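Local coordinates for protein flavoredoxin (Methanosarcina acetivorans, PDB 3BNK) that binds flavin mononucleotide and probably works in electron transport as a member of the flavoredoxin family, at residues P45-G50 with F67-P72. Numbering follows the deposited sequence.
Sequences PMLGVG and FSVNFP. With FMN (flavin mononucleotide), chain D.
Val49 and Phe67 meet where segments 45-50 and 67-72 face each other across the inside of a curled antiparallel sheet. The two segments run nearly at right angles (87°) with their axes 9.5 Å apart, a spacing bridged by side chains rather than backbone pairing. Followed outward, Val49 turns its CB toward the other strand, 4.2 Å from Phe67 CE1, and then forks. Its CG1, roughly anti to the backbone N (chi1 156°), stays 4.9 Å from Phe67 CE1 and makes no contact with 67-72. CG2, set beside that N, does the touching: it stands 3.7 Å from Phe67 CE1, approaching the ring obliquely, and 4.1 Å from Val69 CG2, methyl tip to methyl tip. That Val69 methyl also lies in the plane of the Phe67 ring, at its edge, and meets Leu47 CD1 tip to tip at 3.9 Å. One methyl of Val69 is thus shared by both aliphatic partners. Leu21 touches both Val49 and Phe67, while Phe133 and Cys119 flank the ring, inside the split barrel of flavin reductase-like proteins, closed by strands paired in the circuit 16-25, 28-41, 46-52, 130-142, 115-126, 66-71 and back to 16-25. Val49 directly precedes Gly50, whose O accepts a hydrogen bond from FMN N3 (2.7 Å). Four buried residues meet carbon to carbon and offer no polar group across the contact, which implies cohesion by dispersion, exclusion of water and close fit of shapes.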
ATOM      1  N   PRO B  45      -7.476  -4.235 -14.051  1.00 19.48           N
ATOM      2  CA  PRO B  45      -6.890  -3.503 -12.922  1.00 19.30           C
ATOM      3  C   PRO B  45      -7.759  -3.608 -11.653  1.00 18.74           C
ATOM      4  O   PRO B  45      -8.897  -3.161 -11.652  1.00 18.51           O
ATOM      5  CB  PRO B  45      -6.815  -2.065 -13.444  1.00 19.11           C
ATOM      6  CG  PRO B  45      -7.857  -2.010 -14.545  1.00 20.30           C
ATOM      7  CD  PRO B  45      -7.799  -3.346 -15.183  1.00 19.65           C
ATOM      8  N   MET B  46      -7.220  -4.241 -10.608  1.00 18.76           N
ATOM      9  CA  MET B  46      -7.906  -4.365  -9.314  1.00 19.26           C
ATOM     10  C   MET B  46      -7.062  -3.836  -8.141  1.00 18.39           C
ATOM     11  O   MET B  46      -5.844  -4.015  -8.113  1.00 17.63           O
ATOM     12  CB  MET B  46      -8.274  -5.831  -9.021  1.00 19.68           C
ATOM     13  CG  MET B  46      -9.080  -6.555 -10.114  1.00 20.74           C
ATOM     14  SD  MET B  46      -9.326  -8.321  -9.757  1.00 21.70           S
ATOM     15  CE  MET B  46     -10.193  -8.250  -8.213  1.00 24.37           C
ATOM     16  N   LEU B  47      -7.732  -3.195  -7.181  1.00 18.19           N
ATOM     17  CA  LEU B  47      -7.125  -2.779  -5.911  1.00 18.29           C
ATOM     18  C   LEU B  47      -7.829  -3.527  -4.781  1.00 17.36           C
ATOM     19  O   LEU B  47      -8.834  -4.198  -4.997  1.00 16.69           O
ATOM     20  CB  LEU B  47      -7.335  -1.282  -5.642  1.00 18.66           C
ATOM     21  CG  LEU B  47      -7.136  -0.057  -6.531  1.00 21.87           C
ATOM     22  CD1 LEU B  47      -8.012   1.077  -6.060  1.00 18.49           C
ATOM     23  CD2 LEU B  47      -5.668   0.416  -6.536  1.00 23.73           C
ATOM     24  N   GLY B  48      -7.315  -3.374  -3.569  1.00 16.83           N
ATOM     25  CA  GLY B  48      -7.963  -3.911  -2.388  1.00 16.42           C
ATOM     26  C   GLY B  48      -7.952  -2.887  -1.282  1.00 16.28           C
ATOM     27  O   GLY B  48      -7.050  -2.045  -1.201  1.00 16.56           O
ATOM     28  N   VAL B  49      -8.942  -2.975  -0.412  1.00 16.00           N
ATOM     29  CA  VAL B  49      -9.137  -1.996   0.645  1.00 16.38           C
ATOM     30  C   VAL B  49      -9.437  -2.718   1.969  1.00 16.50           C
ATOM     31  O   VAL B  49     -10.355  -3.552   2.026  1.00 16.61           O
ATOM     32  CB  VAL B  49     -10.243  -0.994   0.227  1.00 16.42           C
ATOM     33  CG1 VAL B  49     -10.889  -0.345   1.414  1.00 19.38           C
ATOM     34  CG2 VAL B  49      -9.669   0.078  -0.733  1.00 14.85           C
ATOM     35  N   GLY B  50      -8.633  -2.422   2.996  1.00 16.04           N
ATOM     36  CA  GLY B  50      -8.735  -3.025   4.324  1.00 16.48           C
ATOM     37  C   GLY B  50      -9.556  -2.207   5.311  1.00 16.75           C
ATOM     38  O   GLY B  50      -9.234  -1.047   5.612  1.00 16.22           O
ATOM     39  N   PHE B  67     -17.293   1.060  -4.349  1.00 16.97           N
ATOM     40  CA  PHE B  67     -16.639   2.027  -3.496  1.00 16.48           C
ATOM     41  C   PHE B  67     -15.690   2.904  -4.323  1.00 16.73           C
ATOM     42  O   PHE B  67     -15.393   2.610  -5.485  1.00 16.65           O
ATOM     43  CB  PHE B  67     -15.897   1.339  -2.333  1.00 15.97           C
ATOM     44  CG  PHE B  67     -14.744   0.456  -2.764  1.00 15.88           C
ATOM     45  CD1 PHE B  67     -13.449   0.975  -2.872  1.00 14.80           C
ATOM     46  CD2 PHE B  67     -14.945  -0.903  -3.040  1.00 14.33           C
ATOM     47  CE1 PHE B  67     -12.379   0.158  -3.247  1.00 15.66           C
ATOM     48  CE2 PHE B  67     -13.883  -1.731  -3.428  1.00 14.94           C
ATOM     49  CZ  PHE B  67     -12.599  -1.204  -3.530  1.00 16.84           C
ATOM     50  N   SER B  68     -15.241   3.997  -3.714  1.00 16.88           N
ATOM     51  CA  SER B  68     -14.232   4.836  -4.337  1.00 16.98           C
ATOM     52  C   SER B  68     -13.015   5.000  -3.445  1.00 17.00           C
ATOM     53  O   SER B  68     -13.100   4.897  -2.221  1.00 17.49           O
ATOM     54  CB  SER B  68     -14.805   6.211  -4.711  1.00 16.51           C
ATOM     55  OG  SER B  68     -15.262   6.895  -3.560  1.00 16.52           O
ATOM     56  N   VAL B  69     -11.886   5.254  -4.090  1.00 16.42           N
ATOM     57  CA  VAL B  69     -10.639   5.564  -3.427  1.00 16.41           C
ATOM     58  C   VAL B  69     -10.251   6.957  -3.916  1.00 16.10           C
ATOM     59  O   VAL B  69     -10.077   7.165  -5.116  1.00 15.63           O
ATOM     60  CB  VAL B  69      -9.551   4.523  -3.766  1.00 15.76           C
ATOM     61  CG1 VAL B  69      -8.266   4.830  -3.020  1.00 17.41           C
ATOM     62  CG2 VAL B  69     -10.021   3.122  -3.417  1.00 15.25           C
ATOM     63  N   ASN B  70     -10.131   7.888  -2.967  1.00 16.08           N
ATOM     64  CA  ASN B  70     -10.026   9.328  -3.233  1.00 16.34           C
ATOM     65  C   ASN B  70      -8.742   9.873  -2.615  1.00 16.08           C
ATOM     66  O   ASN B  70      -8.446   9.591  -1.454  1.00 16.72           O
ATOM     67  CB  ASN B  70     -11.231  10.088  -2.641  1.00 16.03           C
ATOM     68  CG  ASN B  70     -12.564   9.682  -3.252  1.00 16.80           C
ATOM     69  OD1 ASN B  70     -12.927  10.117  -4.346  1.00 15.72           O
ATOM     70  ND2 ASN B  70     -13.312   8.854  -2.530  1.00 18.58           N
ATOM     71  N   PHE B  71      -7.973  10.639  -3.389  1.00 15.95           N
ATOM     72  CA  PHE B  71      -6.662  11.127  -2.923  1.00 16.25           C
ATOM     73  C   PHE B  71      -6.712  12.599  -2.555  1.00 16.14           C
ATOM     74  O   PHE B  71      -6.727  13.436  -3.434  1.00 16.05           O
ATOM     75  CB  PHE B  71      -5.563  10.892  -3.981  1.00 16.04           C
ATOM     76  CG  PHE B  71      -5.175   9.454  -4.142  1.00 16.02           C
ATOM     77  CD1 PHE B  71      -5.952   8.591  -4.924  1.00 15.33           C
ATOM     78  CD2 PHE B  71      -4.036   8.955  -3.515  1.00 14.88           C
ATOM     79  CE1 PHE B  71      -5.610   7.260  -5.083  1.00 15.74           C
ATOM     80  CE2 PHE B  71      -3.674   7.622  -3.658  1.00 15.60           C
ATOM     81  CZ  PHE B  71      -4.467   6.761  -4.440  1.00 16.51           C
ATOM     82  N   PRO B  72      -6.724  12.923  -1.247  1.00 16.82           N
ATOM     83  CA  PRO B  72      -6.647  14.341  -0.894  1.00 16.69           C
ATOM     84  C   PRO B  72      -5.236  14.915  -1.105  1.00 17.13           C
ATOM     85  O   PRO B  72      -4.251  14.169  -1.093  1.00 17.32           O
ATOM     86  CB  PRO B  72      -7.032  14.341   0.588  1.00 16.45           C
ATOM     87  CG  PRO B  72      -6.525  13.003   1.093  1.00 16.59           C
ATOM     88  CD  PRO B  72      -6.792  12.053  -0.051  1.00 16.40           C
TER
HETATM   89  N1  FMN D1001      -9.670   2.123   9.354  1.00 15.94           N
HETATM   90  C2  FMN D1001      -9.656   0.953   8.620  1.00 15.86           C
HETATM   91  O2  FMN D1001     -10.469   0.076   8.888  1.00 16.25           O
HETATM   92  N3  FMN D1001      -8.745   0.779   7.592  1.00 16.53           N
HETATM   93  C4  FMN D1001      -7.843   1.793   7.311  1.00 16.08           C
HETATM   94  O4  FMN D1001      -7.031   1.629   6.408  1.00 15.19           O
HETATM   95  C4A FMN D1001      -7.854   2.978   8.057  1.00 16.54           C
HETATM   96  N5  FMN D1001      -6.948   3.996   7.791  1.00 16.54           N
HETATM   97  C5A FMN D1001      -6.970   5.173   8.514  1.00 16.44           C
HETATM   98  C6  FMN D1001      -6.057   6.185   8.193  1.00 16.58           C
HETATM   99  C7  FMN D1001      -6.058   7.384   8.922  1.00 16.34           C
HETATM  100  C7M FMN D1001      -5.139   8.485   8.485  1.00 16.28           C
HETATM  101  C8  FMN D1001      -6.979   7.566   9.964  1.00 16.81           C
HETATM  102  C8M FMN D1001      -7.172   8.924  10.604  1.00 16.52           C
HETATM  103  C9  FMN D1001      -7.899   6.552  10.264  1.00 15.77           C
HETATM  104  C9A FMN D1001      -7.910   5.357   9.543  1.00 16.35           C
HETATM  105  N10 FMN D1001      -8.825   4.336   9.827  1.00 16.15           N
HETATM  106  C10 FMN D1001      -8.786   3.149   9.090  1.00 16.46           C
HETATM  107  C1' FMN D1001      -9.908   4.540  10.852  1.00 17.40           C
HETATM  108  C2' FMN D1001     -11.265   4.853  10.235  1.00 17.90           C
HETATM  109  O2' FMN D1001     -11.121   5.778   9.174  1.00 17.27           O
HETATM  110  C3' FMN D1001     -12.202   5.486  11.265  1.00 18.89           C
HETATM  111  O3' FMN D1001     -12.475   4.626  12.357  1.00 19.33           O
HETATM  112  C4' FMN D1001     -13.488   5.992  10.613  1.00 17.91           C
HETATM  113  O4' FMN D1001     -14.171   6.798  11.535  1.00 16.24           O
HETATM  114  C5' FMN D1001     -14.429   4.903  10.115  1.00 17.15           C
HETATM  115  O5' FMN D1001     -15.499   5.612   9.516  1.00 19.08           O
HETATM  116  P   FMN D1001     -16.973   4.978   9.331  1.00 19.49           P
HETATM  117  O1P FMN D1001     -17.417   4.388  10.638  1.00 19.66           O
HETATM  118  O2P FMN D1001     -16.868   3.881   8.314  1.00 17.70           O
HETATM  119  O3P FMN D1001     -17.961   5.999   8.838  1.00 18.73           O